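Side-chain contacts in glutamine cyclotransferase (Tannerella forsythia, PDB 6QRO), which probably converts N-terminal glutamine of peptides to pyroglutamate, as a zinc-binding, mammalian-like type II glutaminyl cyclase: residues L143-Q148 / E307-V312; A227-K232 / R266-D271. All coordinates share one frame; numbering follows the deposited sequence.

Both contacts involve helices that pack together beside the central sheet, and both are free of hydrogen bonds between their segments. Interaction 1 is the more buried and joins helix to helix, 132-151 to 299-314, through aliphatic branches alone. Interaction 2 sets helix 227-239 against the edge strand 269-273 and the loop before it; there a tyrosine and a proline enter the chemistry and the contact is only partly buried. Their centres lie about 17 Å apart, yet they meet where Val312 CG1 comes 4.1 Å from Lys232 O, so helix 299-314 borders helix 132-151 and helix 227-239. Neither contact lies at the zinc site.

Interaction 1: L143-Q148 / E307-V312; sequences LEIARQ and ETILNV
Ile145 reaches across to helix 299-314 with two separate branches. Its CD1 lies 3.8 Å from Ile309 CG2, the two side chains crossing at about a right angle, while its CG2 sits 4.0 Å from Leu310 CD2, where the side chains slide past each other in opposite directions. The split follows from chi1 of -63°, which sets CG1 beside the backbone N and CG2 anti to it. One turn on, Gln148 adds aliphatic contact through its CG, 3.9 Å from Leu310 CD1; the chain then bends at chi2 (-52°) and carries the amide away from the partner helix. Leu310 is thus touched on both methyls, by a different residue on each. The pairing joins helix 132-151 to helix 299-314 within the alpha/beta fold of the M28 family, the axes of 143-148 and 307-312 passing 10.9 Å apart with a crossing angle of -40°, so side-chain ends rather than backbones fill the interface. Farther out on helix 132-151, Glu144 and Arg147 form a salt bridge, Arg147 NE to Glu144 OE2 at 2.6 Å, with the carboxylate oxygen in the guanidinium plane. Glu144 OE2 also accepts a hydrogen bond from Ser33 OG, while helix 227-239 meets Thr308, Asn311 and Val312.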
loop_
_atom_site.group_PDB
_atom_site.type_symbol
_atom_site.label_atom_id
_atom_site.label_comp_id
_atom_site.label_asym_id
_atom_site.label_seq_id
_atom_site.Cartn_x
_atom_site.Cartn_y
_atom_site.Cartn_z
ATOM N N LEU A 143 -3.514 2.239 8.929
ATOM C CA LEU A 143 -3.947 3.262 9.875
ATOM C C LEU A 143 -4.546 2.652 11.138
ATOM O O LEU A 143 -4.302 3.141 12.249
ATOM C CB LEU A 143 -4.963 4.179 9.197
ATOM C CG LEU A 143 -4.362 5.246 8.290
ATOM C CD1 LEU A 143 -5.447 6.044 7.557
ATOM C CD2 LEU A 143 -3.551 6.159 9.183
ATOM N N GLU A 144 -5.351 1.601 10.985
ATOM C CA GLU A 144 -5.889 0.887 12.140
ATOM C C GLU A 144 -4.787 0.112 12.874
ATOM O O GLU A 144 -4.791 0.034 14.109
ATOM C CB GLU A 144 -7.028 -0.028 11.672
ATOM C CG GLU A 144 -7.610 -0.982 12.696
ATOM C CD GLU A 144 -8.186 -0.256 13.906
ATOM O OE1 GLU A 144 -8.396 -0.920 14.943
ATOM O OE2 GLU A 144 -8.450 0.966 13.818
ATOM N N ILE A 145 -3.832 -0.468 12.134
ATOM C CA ILE A 145 -2.667 -1.091 12.769
ATOM C C ILE A 145 -1.960 -0.101 13.685
ATOM O O ILE A 145 -1.569 -0.440 14.806
ATOM C CB ILE A 145 -1.702 -1.666 11.721
ATOM C CG1 ILE A 145 -2.383 -2.781 10.930
ATOM C CG2 ILE A 145 -0.403 -2.145 12.382
ATOM C CD1 ILE A 145 -1.425 -3.685 10.215
ATOM N N ALA A 146 -1.751 1.128 13.209
ATOM C CA ALA A 146 -1.127 2.146 14.048
ATOM C C ALA A 146 -1.920 2.352 15.327
ATOM O O ALA A 146 -1.348 2.512 16.413
ATOM C CB ALA A 146 -1.011 3.459 13.271
ATOM N N ARG A 147 -3.245 2.349 15.213
ATOM C CA ARG A 147 -4.097 2.476 16.383
ATOM C C ARG A 147 -3.884 1.296 17.325
ATOM O O ARG A 147 -3.663 1.476 18.526
ATOM C CB ARG A 147 -5.550 2.581 15.932
ATOM C CG ARG A 147 -6.329 3.620 16.680
ATOM C CD ARG A 147 -7.621 3.902 15.957
ATOM N NE ARG A 147 -8.372 2.672 15.836
ATOM C CZ ARG A 147 -9.278 2.275 16.711
ATOM N NH1 ARG A 147 -9.548 3.035 17.764
ATOM N NH2 ARG A 147 -9.908 1.118 16.527
ATOM N N GLN A 148 -3.889 0.081 16.777
ATOM C CA GLN A 148 -3.739 -1.114 17.601
ATOM C C GLN A 148 -2.374 -1.189 18.279
ATOM O O GLN A 148 -2.279 -1.622 19.432
ATOM C CB GLN A 148 -3.990 -2.369 16.766
ATOM C CG GLN A 148 -5.375 -2.411 16.165
ATOM C CD GLN A 148 -6.473 -2.181 17.196
ATOM O OE1 GLN A 148 -6.364 -2.596 18.347
ATOM N NE2 GLN A 148 -7.530 -1.498 16.785
ATOM N N GLU A 307 -6.307 -8.708 10.551
ATOM C CA GLU A 307 -6.099 -9.737 11.567
ATOM C C GLU A 307 -4.813 -10.521 11.318
ATOM O O GLU A 307 -4.070 -10.822 12.261
ATOM C CB GLU A 307 -7.290 -10.696 11.558
ATOM C CG GLU A 307 -8.608 -10.124 12.079
ATOM C CD GLU A 307 -8.702 -10.125 13.598
ATOM O OE1 GLU A 307 -7.839 -10.759 14.243
ATOM O OE2 GLU A 307 -9.636 -9.500 14.141
ATOM N N THR A 308 -4.518 -10.832 10.049
ATOM C CA THR A 308 -3.341 -11.638 9.732
ATOM C C THR A 308 -2.043 -10.915 10.071
ATOM O O THR A 308 -1.153 -11.478 10.716
ATOM C CB THR A 308 -3.365 -12.044 8.258
ATOM O OG1 THR A 308 -4.536 -12.819 8.007
ATOM C CG2 THR A 308 -2.152 -12.884 7.928
ATOM N N ILE A 309 -1.914 -9.666 9.640
ATOM C CA ILE A 309 -0.684 -8.920 9.885
ATOM C C ILE A 309 -0.492 -8.640 11.375
ATOM O O ILE A 309 0.622 -8.732 11.902
ATOM C CB ILE A 309 -0.702 -7.648 9.028
ATOM C CG1 ILE A 309 -0.769 -8.068 7.564
ATOM C CG2 ILE A 309 0.534 -6.783 9.306
ATOM C CD1 ILE A 309 -0.973 -6.951 6.645
ATOM N N LEU A 310 -1.564 -8.274 12.071
ATOM C CA LEU A 310 -1.474 -8.075 13.514
ATOM C C LEU A 310 -0.973 -9.338 14.218
ATOM O O LEU A 310 -0.186 -9.261 15.165
ATOM C CB LEU A 310 -2.829 -7.626 14.056
ATOM C CG LEU A 310 -3.097 -6.138 13.799
ATOM C CD1 LEU A 310 -4.389 -5.734 14.448
ATOM C CD2 LEU A 310 -1.954 -5.273 14.320
ATOM N N ASN A 311 -1.453 -10.507 13.797
ATOM C CA ASN A 311 -0.985 -11.760 14.377
ATOM C C ASN A 311 0.515 -11.967 14.157
ATOM O O ASN A 311 1.246 -12.305 15.098
ATOM C CB ASN A 311 -1.790 -12.918 13.778
ATOM C CG ASN A 311 -1.477 -14.254 14.427
ATOM O OD1 ASN A 311 -2.153 -14.672 15.368
ATOM N ND2 ASN A 311 -0.445 -14.933 13.921
ATOM N N VAL A 312 0.999 -11.739 12.920
ATOM C CA VAL A 312 2.401 -12.022 12.598
ATOM C C VAL A 312 3.343 -11.043 13.299
ATOM O O VAL A 312 4.414 -11.440 13.782
ATOM C CB VAL A 312 2.640 -12.060 11.067
ATOM C CG1 VAL A 312 1.670 -13.003 10.373
ATOM C CG2 VAL A 312 2.590 -10.688 10.420
#

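Interaction 2: A227-K232 / R266-D271; sequences ARYVEK and RTPCLD
Tyr229 and Leu270 make the tighter, more deeply set half of this contact. Leu270 CD2 comes to 3.8 Å from Tyr229 CB, and equally near Tyr229 O, so a single methyl packs against both the root of the tyrosine and the helix backbone. A chi1 of 64°, with CG between the leucine's own backbone N and carbonyl carbon, places CG, and with it CD2, at Tyr229 CB and O. Val230 CG2 makes a more distant approach, 4.2 Å from Leu270 CB; Val230 and Leu270 are both buried, and Ser222 of helix 220-225 touches each of them.

Toward the outside the contact thins to a single carbon pair between two partly exposed residues. Tyr229 CE2 stands 4.0 Å from Pro268 CG, with the tyrosine ring and the proline side chain set obliquely to each other. With CG anti to the carbonyl carbon (chi1 -56°), the Tyr229 ring points away from Leu270 and brings CE2 to the proline. Its own helix helps to hold the ring: Arg228 CG lies 4.3 Å above the plane over the ring centre, and Lys232 CD comes up at the edge, in plane. Phe202 also stacks with this ring. The charged ends of the helix side chains turn to other partners, Lys232 to Glu316 and Glu231 to Lys218, in salt bridges.

Pro268 and Leu270 both share backbone hydrogen bonds with Gly203, and Leu270 also with Leu205, of strand 203-207, while Cys269, between them, directs its side chain away from helix 227-239 onto helix 257-265. Such alternation, with helices covering the two faces of an outermost parallel strand, is characteristic of the three-layer alpha/beta architecture of M28 zinc enzymes and type II glutaminyl cyclases.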
loop_
_atom_site.group_PDB
_atom_site.type_symbol
_atom_site.label_atom_id
_atom_site.label_comp_id
_atom_site.label_asym_id
_atom_site.label_seq_id
_atom_site.Cartn_x
_atom_site.Cartn_y
_atom_site.Cartn_z
ATOM N N ALA A 227 10.621 -15.283 0.285
ATOM C CA ALA A 227 9.958 -16.580 0.335
ATOM C C ALA A 227 9.615 -16.963 1.763
ATOM O O ALA A 227 8.495 -17.394 2.045
ATOM C CB ALA A 227 10.844 -17.657 -0.294
ATOM N N ARG A 228 10.568 -16.800 2.685
ATOM C CA ARG A 228 10.324 -17.208 4.066
ATOM C C ARG A 228 9.180 -16.417 4.697
ATOM O O ARG A 228 8.473 -16.930 5.570
ATOM C CB ARG A 228 11.620 -17.080 4.872
ATOM C CG ARG A 228 11.465 -17.173 6.379
ATOM C CD ARG A 228 12.791 -17.048 7.122
ATOM N NE ARG A 228 13.940 -16.750 6.267
ATOM C CZ ARG A 228 15.055 -17.475 6.224
ATOM N NH1 ARG A 228 16.054 -17.121 5.424
ATOM N NH2 ARG A 228 15.182 -18.557 6.983
ATOM N N TYR A 229 8.956 -15.183 4.247
ATOM C CA TYR A 229 7.900 -14.362 4.823
ATOM C C TYR A 229 6.560 -14.532 4.115
ATOM O O TYR A 229 5.512 -14.376 4.751
ATOM C CB TYR A 229 8.379 -12.920 4.879
ATOM C CG TYR A 229 9.668 -12.899 5.663
ATOM C CD1 TYR A 229 9.656 -13.119 7.037
ATOM C CD2 TYR A 229 10.892 -12.688 5.043
ATOM C CE1 TYR A 229 10.826 -13.132 7.764
ATOM C CE2 TYR A 229 12.076 -12.694 5.770
ATOM C CZ TYR A 229 12.030 -12.912 7.129
ATOM O OH TYR A 229 13.183 -12.923 7.873
ATOM N N VAL A 230 6.557 -14.860 2.821
ATOM C CA VAL A 230 5.322 -15.330 2.194
ATOM C C VAL A 230 4.783 -16.540 2.949
ATOM O O VAL A 230 3.579 -16.636 3.224
ATOM C CB VAL A 230 5.560 -15.632 0.704
ATOM C CG1 VAL A 230 4.277 -16.121 0.043
ATOM C CG2 VAL A 230 6.082 -14.385 0.007
ATOM N N GLU A 231 5.660 -17.484 3.305
ATOM C CA GLU A 231 5.211 -18.641 4.081
ATOM C C GLU A 231 4.693 -18.212 5.444
ATOM O O GLU A 231 3.654 -18.695 5.899
ATOM C CB GLU A 231 6.353 -19.649 4.248
ATOM C CG GLU A 231 6.625 -20.432 3.009
ATOM C CD GLU A 231 5.337 -20.933 2.400
ATOM O OE1 GLU A 231 4.955 -20.454 1.303
ATOM O OE2 GLU A 231 4.680 -21.769 3.057
ATOM N N LYS A 232 5.396 -17.275 6.086
ATOM C CA LYS A 232 4.993 -16.742 7.381
ATOM C C LYS A 232 3.601 -16.108 7.316
ATOM O O LYS A 232 2.765 -16.322 8.203
ATOM C CB LYS A 232 6.048 -15.723 7.834
ATOM C CG LYS A 232 5.980 -15.293 9.287
ATOM C CD LYS A 232 7.009 -14.204 9.602
ATOM C CE LYS A 232 8.382 -14.811 9.794
ATOM N NZ LYS A 232 8.665 -15.173 11.208
ATOM N N ARG A 266 17.692 -4.151 -0.369
ATOM C CA ARG A 266 17.838 -5.608 -0.306
ATOM C C ARG A 266 17.077 -6.168 0.892
ATOM O O ARG A 266 17.328 -7.282 1.366
ATOM C CB ARG A 266 19.312 -6.036 -0.296
ATOM C CG ARG A 266 19.964 -6.122 -1.695
ATOM C CD ARG A 266 20.085 -4.771 -2.428
ATOM N NE ARG A 266 21.078 -3.854 -1.863
ATOM C CZ ARG A 266 21.289 -2.615 -2.310
ATOM N NH1 ARG A 266 20.588 -2.141 -3.336
ATOM N NH2 ARG A 266 22.205 -1.847 -1.740
ATOM N N THR A 267 16.047 -5.442 1.299
ATOM C CA THR A 267 15.179 -5.896 2.367
ATOM C C THR A 267 14.133 -6.812 1.764
ATOM O O THR A 267 13.440 -6.409 0.829
ATOM C CB THR A 267 14.475 -4.713 3.040
ATOM O OG1 THR A 267 15.426 -3.865 3.700
ATOM C CG2 THR A 267 13.424 -5.227 4.038
ATOM N N PRO A 268 13.980 -8.032 2.275
ATOM C CA PRO A 268 12.980 -8.937 1.702
ATOM C C PRO A 268 11.585 -8.379 1.923
ATOM O O PRO A 268 11.166 -8.133 3.055
ATOM C CB PRO A 268 13.221 -10.252 2.455
ATOM C CG PRO A 268 14.004 -9.899 3.658
ATOM C CD PRO A 268 14.770 -8.663 3.348
ATOM N N CYS A 269 10.861 -8.188 0.822
ATOM C CA CYS A 269 9.552 -7.558 0.854
ATOM C C CYS A 269 8.540 -8.426 0.125
ATOM O O CYS A 269 8.840 -9.024 -0.915
ATOM C CB CYS A 269 9.589 -6.156 0.221
ATOM S SG CYS A 269 10.592 -4.943 1.119
ATOM N N LEU A 270 7.330 -8.468 0.673
ATOM C CA LEU A 270 6.219 -9.198 0.095
ATOM C C LEU A 270 5.112 -8.209 -0.238
ATOM O O LEU A 270 5.047 -7.110 0.326
ATOM C CB LEU A 270 5.705 -10.296 1.059
ATOM C CG LEU A 270 5.097 -9.882 2.402
ATOM C CD1 LEU A 270 3.573 -9.928 2.288
ATOM C CD2 LEU A 270 5.597 -10.735 3.587
ATOM N N ASP A 271 4.285 -8.579 -1.210
ATOM C CA ASP A 271 3.149 -7.769 -1.622
ATOM C C ASP A 271 1.891 -8.568 -1.353
ATOM O O ASP A 271 1.758 -9.706 -1.814
ATOM C CB ASP A 271 3.239 -7.369 -3.100
ATOM C CG ASP A 271 2.272 -6.251 -3.470
ATOM O OD1 ASP A 271 1.503 -5.783 -2.594
ATOM O OD2 ASP A 271 2.318 -5.795 -4.633
#